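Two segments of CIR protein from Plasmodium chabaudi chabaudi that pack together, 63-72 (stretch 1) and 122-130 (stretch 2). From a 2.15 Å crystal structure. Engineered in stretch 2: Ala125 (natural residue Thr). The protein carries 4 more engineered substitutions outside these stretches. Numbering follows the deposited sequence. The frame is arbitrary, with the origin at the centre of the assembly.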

# COMPACT_ATOMS: atom_id res chain seq x y z
N PHE A 63 5.34 -2.19 -9.00
CA PHE A 63 5.81 -1.51 -7.80
C PHE A 63 6.35 -0.12 -8.16
O PHE A 63 6.06 0.84 -7.45
CB PHE A 63 6.90 -2.35 -7.11
CG PHE A 63 7.51 -1.70 -5.90
CD1 PHE A 63 6.88 -1.75 -4.66
CD2 PHE A 63 8.71 -1.01 -6.00
CE1 PHE A 63 7.44 -1.13 -3.55
CE2 PHE A 63 9.26 -0.39 -4.90
CZ PHE A 63 8.62 -0.45 -3.68
N ILE A 64 7.12 -0.01 -9.24
CA ILE A 64 7.66 1.26 -9.72
C ILE A 64 6.53 2.16 -10.21
O ILE A 64 6.50 3.34 -9.85
CB ILE A 64 8.74 1.03 -10.79
CG1 ILE A 64 9.94 0.32 -10.16
CG2 ILE A 64 9.15 2.33 -11.47
CD1 ILE A 64 10.85 -0.28 -11.18
N TRP A 65 5.55 1.59 -10.91
CA TRP A 65 4.37 2.34 -11.32
C TRP A 65 3.65 2.96 -10.09
O TRP A 65 3.32 4.13 -10.12
CB TRP A 65 3.41 1.46 -12.14
CG TRP A 65 2.21 2.19 -12.64
CD1 TRP A 65 2.09 2.88 -13.81
CD2 TRP A 65 0.95 2.30 -11.98
NE1 TRP A 65 0.83 3.43 -13.91
CE2 TRP A 65 0.11 3.11 -12.78
CE3 TRP A 65 0.45 1.82 -10.77
CZ2 TRP A 65 -1.20 3.39 -12.44
CZ3 TRP A 65 -0.84 2.14 -10.41
CH2 TRP A 65 -1.66 2.89 -11.25
N LEU A 66 3.50 2.18 -8.98
CA LEU A 66 2.90 2.64 -7.73
C LEU A 66 3.63 3.81 -7.17
O LEU A 66 2.99 4.79 -6.84
CB LEU A 66 2.89 1.54 -6.64
CG LEU A 66 1.65 0.69 -6.45
CD1 LEU A 66 1.72 -0.03 -5.08
CD2 LEU A 66 0.35 1.52 -6.62
N LEU A 67 4.96 3.69 -6.99
CA LEU A 67 5.78 4.77 -6.46
C LEU A 67 5.70 6.01 -7.31
O LEU A 67 5.63 7.10 -6.76
CB LEU A 67 7.26 4.34 -6.34
CG LEU A 67 7.64 3.45 -5.18
CD1 LEU A 67 9.16 3.17 -5.21
CD2 LEU A 67 7.25 4.11 -3.84
N VAL A 68 5.70 5.86 -8.64
CA VAL A 68 5.59 7.00 -9.54
C VAL A 68 4.22 7.70 -9.33
O VAL A 68 4.17 8.92 -9.17
CB VAL A 68 5.84 6.59 -11.01
CG1 VAL A 68 5.40 7.68 -11.98
CG2 VAL A 68 7.31 6.25 -11.22
N MET A 69 3.14 6.93 -9.26
CA MET A 69 1.80 7.47 -9.04
C MET A 69 1.66 8.13 -7.69
O MET A 69 1.03 9.17 -7.60
CB MET A 69 0.73 6.38 -9.17
CG MET A 69 0.57 5.88 -10.56
SD MET A 69 0.07 7.14 -11.76
CE MET A 69 -1.54 7.63 -11.09
N PHE A 70 2.21 7.54 -6.62
CA PHE A 70 2.12 8.11 -5.28
C PHE A 70 2.85 9.46 -5.23
O PHE A 70 2.36 10.38 -4.59
CB PHE A 70 2.72 7.17 -4.21
CG PHE A 70 1.98 5.88 -3.93
CD1 PHE A 70 0.71 5.66 -4.45
CD2 PHE A 70 2.57 4.87 -3.18
CE1 PHE A 70 0.05 4.47 -4.21
CE2 PHE A 70 1.89 3.69 -2.91
CZ PHE A 70 0.64 3.49 -3.42
N GLU A 71 4.02 9.57 -5.88
CA GLU A 71 4.76 10.84 -5.90
C GLU A 71 3.91 11.96 -6.58
O GLU A 71 4.01 13.12 -6.21
CB GLU A 71 6.10 10.65 -6.64
CG GLU A 71 6.98 11.89 -6.69
CD GLU A 71 8.19 11.83 -7.61
OE1 GLU A 71 8.15 11.10 -8.63
OE2 GLU A 71 9.17 12.53 -7.32
N HIS A 72 3.02 11.60 -7.53
CA HIS A 72 2.15 12.59 -8.19
C HIS A 72 1.17 13.25 -7.21
O HIS A 72 0.64 14.31 -7.54
CB HIS A 72 1.31 11.94 -9.29
CG HIS A 72 2.11 11.40 -10.43
ND1 HIS A 72 3.25 12.04 -10.88
CD2 HIS A 72 1.86 10.32 -11.21
CE1 HIS A 72 3.66 11.33 -11.92
NE2 HIS A 72 2.87 10.27 -12.14
N THR A 122 15.95 -0.96 -14.53
CA THR A 122 16.54 0.33 -14.94
C THR A 122 15.58 1.54 -14.76
O THR A 122 16.02 2.67 -14.58
CB THR A 122 17.06 0.20 -16.35
OG1 THR A 122 17.80 1.38 -16.64
CG2 THR A 122 15.95 -0.03 -17.38
N ASN A 123 14.29 1.27 -14.72
CA ASN A 123 13.23 2.25 -14.56
C ASN A 123 13.05 2.78 -13.15
O ASN A 123 12.39 3.80 -12.95
CB ASN A 123 11.94 1.65 -15.08
CG ASN A 123 12.04 1.42 -16.56
OD1 ASN A 123 12.05 2.36 -17.33
ND2 ASN A 123 12.15 0.18 -16.99
N TYR A 124 13.63 2.07 -12.16
CA TYR A 124 13.56 2.47 -10.78
C TYR A 124 14.43 3.72 -10.54
O TYR A 124 13.96 4.70 -9.98
CB TYR A 124 14.01 1.29 -9.89
CG TYR A 124 13.97 1.59 -8.41
CD1 TYR A 124 12.77 1.84 -7.77
CD2 TYR A 124 15.13 1.60 -7.66
CE1 TYR A 124 12.72 2.10 -6.41
CE2 TYR A 124 15.10 1.85 -6.29
CZ TYR A 124 13.89 2.11 -5.67
OH TYR A 124 13.84 2.38 -4.33
N ALA A 125 15.69 3.70 -11.02
CA ALA A 125 16.57 4.85 -10.86
C ALA A 125 16.15 6.07 -11.73
O ALA A 125 16.29 7.22 -11.28
CB ALA A 125 18.01 4.46 -11.17
N SER A 126 15.60 5.83 -12.93
CA SER A 126 15.23 6.94 -13.82
C SER A 126 13.84 7.55 -13.60
O SER A 126 13.65 8.72 -13.91
CB SER A 126 15.42 6.56 -15.29
OG SER A 126 14.91 5.27 -15.61
N HIS A 127 12.87 6.78 -13.08
CA HIS A 127 11.51 7.30 -12.91
C HIS A 127 11.15 7.58 -11.46
O HIS A 127 10.38 8.52 -11.20
CB HIS A 127 10.50 6.41 -13.62
CG HIS A 127 10.72 6.44 -15.11
ND1 HIS A 127 10.90 7.66 -15.75
CD2 HIS A 127 10.81 5.46 -16.02
CE1 HIS A 127 11.13 7.38 -17.01
NE2 HIS A 127 11.02 6.08 -17.25
N VAL A 128 11.73 6.83 -10.51
CA VAL A 128 11.49 7.13 -9.10
C VAL A 128 12.53 8.16 -8.69
O VAL A 128 13.71 7.84 -8.62
CB VAL A 128 11.49 5.90 -8.18
CG1 VAL A 128 11.12 6.32 -6.77
CG2 VAL A 128 10.52 4.83 -8.70
N SER A 129 12.10 9.42 -8.51
CA SER A 129 12.98 10.55 -8.23
C SER A 129 14.02 10.32 -7.13
O SER A 129 15.21 10.66 -7.30
CB SER A 129 12.15 11.80 -7.89
OG SER A 129 11.29 12.14 -8.97
N SER A 130 13.60 9.71 -6.03
CA SER A 130 14.47 9.54 -4.88
C SER A 130 15.31 8.25 -4.88
O SER A 130 16.17 8.11 -4.03
CB SER A 130 13.66 9.68 -3.59
OG SER A 130 12.34 10.18 -3.72

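Stretch 1 is part of a helix that begins earlier in the chain, and it lies alongside the short helix of stretch 2, which runs to His127. The two axes are nearly parallel, with an angle of 10° between their N-to-C directions and a closest approach of 10.1 Å. Because the chains run the same way, the register advances one helical turn at a time on both sides: Ile64 CA lies 6.1 Å from Tyr124 CA, and Val68 CA lies 5.9 Å from Val128 CA. Together the stretches bury 393 Å², summed over both sides.

At the start of stretch 1, Phe63 makes no close contact, and the packing begins with Ile64, which has the largest covered area of any residue here. Its CA-to-CB bond points toward stretch 2, and its m, t conformation brings Ile64 CD1 to 3.8 Å from Tyr124 CB. Ile64 CG2 lies 4.0 Å from Val128 CG2 and 3.9 Å from the backbone oxygen Asn123 O. That oxygen is engaged within its own helix, where Asn123 O accepts a hydrogen bond from His127 N at 3.0 Å; the Ile64 methyl makes only a van der Waals contact with it.

Trp65 points away from stretch 2 and Leu66 is out of reach, as expected for a helix that presents one side to its neighbour. Leu67 restores the contact. Leu67 CD1 touches two partners, 3.9 Å from Tyr124 CE1 and 4.0 Å from Val128 CG1. The tyrosine ring receives this methyl at its edge, where Ile64 CG1 also lies near the ring plane, while its hydroxyl is hydrogen-bonded elsewhere in the structure.

One turn after Ile64, Val68 points sideways but still places Val68 CG2 4.3 Å from Val128 CG2, 4.0 Å from His127 CB and 3.8 Å from His127 O. Val128 is thus touched by Ile64, Leu67 and Val68. It is also the first residue of stretch 2 to leave helical geometry, with phi/psi of -87/106°, although Val128 N still donates to Tyr124 O at 3.1 Å.

Met69 and Phe70 lie out of reach, and the interface then changes character. Glu71 points toward stretch 2 with chi1 and chi2 both t, an extended conformation that carries its carboxylate to Ser129. Ser129 OG donates a hydrogen bond to Glu71 OE2 at 2.7 Å, the only hydrogen bond between the stretches. A short, polar link therefore closes a contact otherwise held by apolar packing, just beyond the point where stretch 2 leaves its helix.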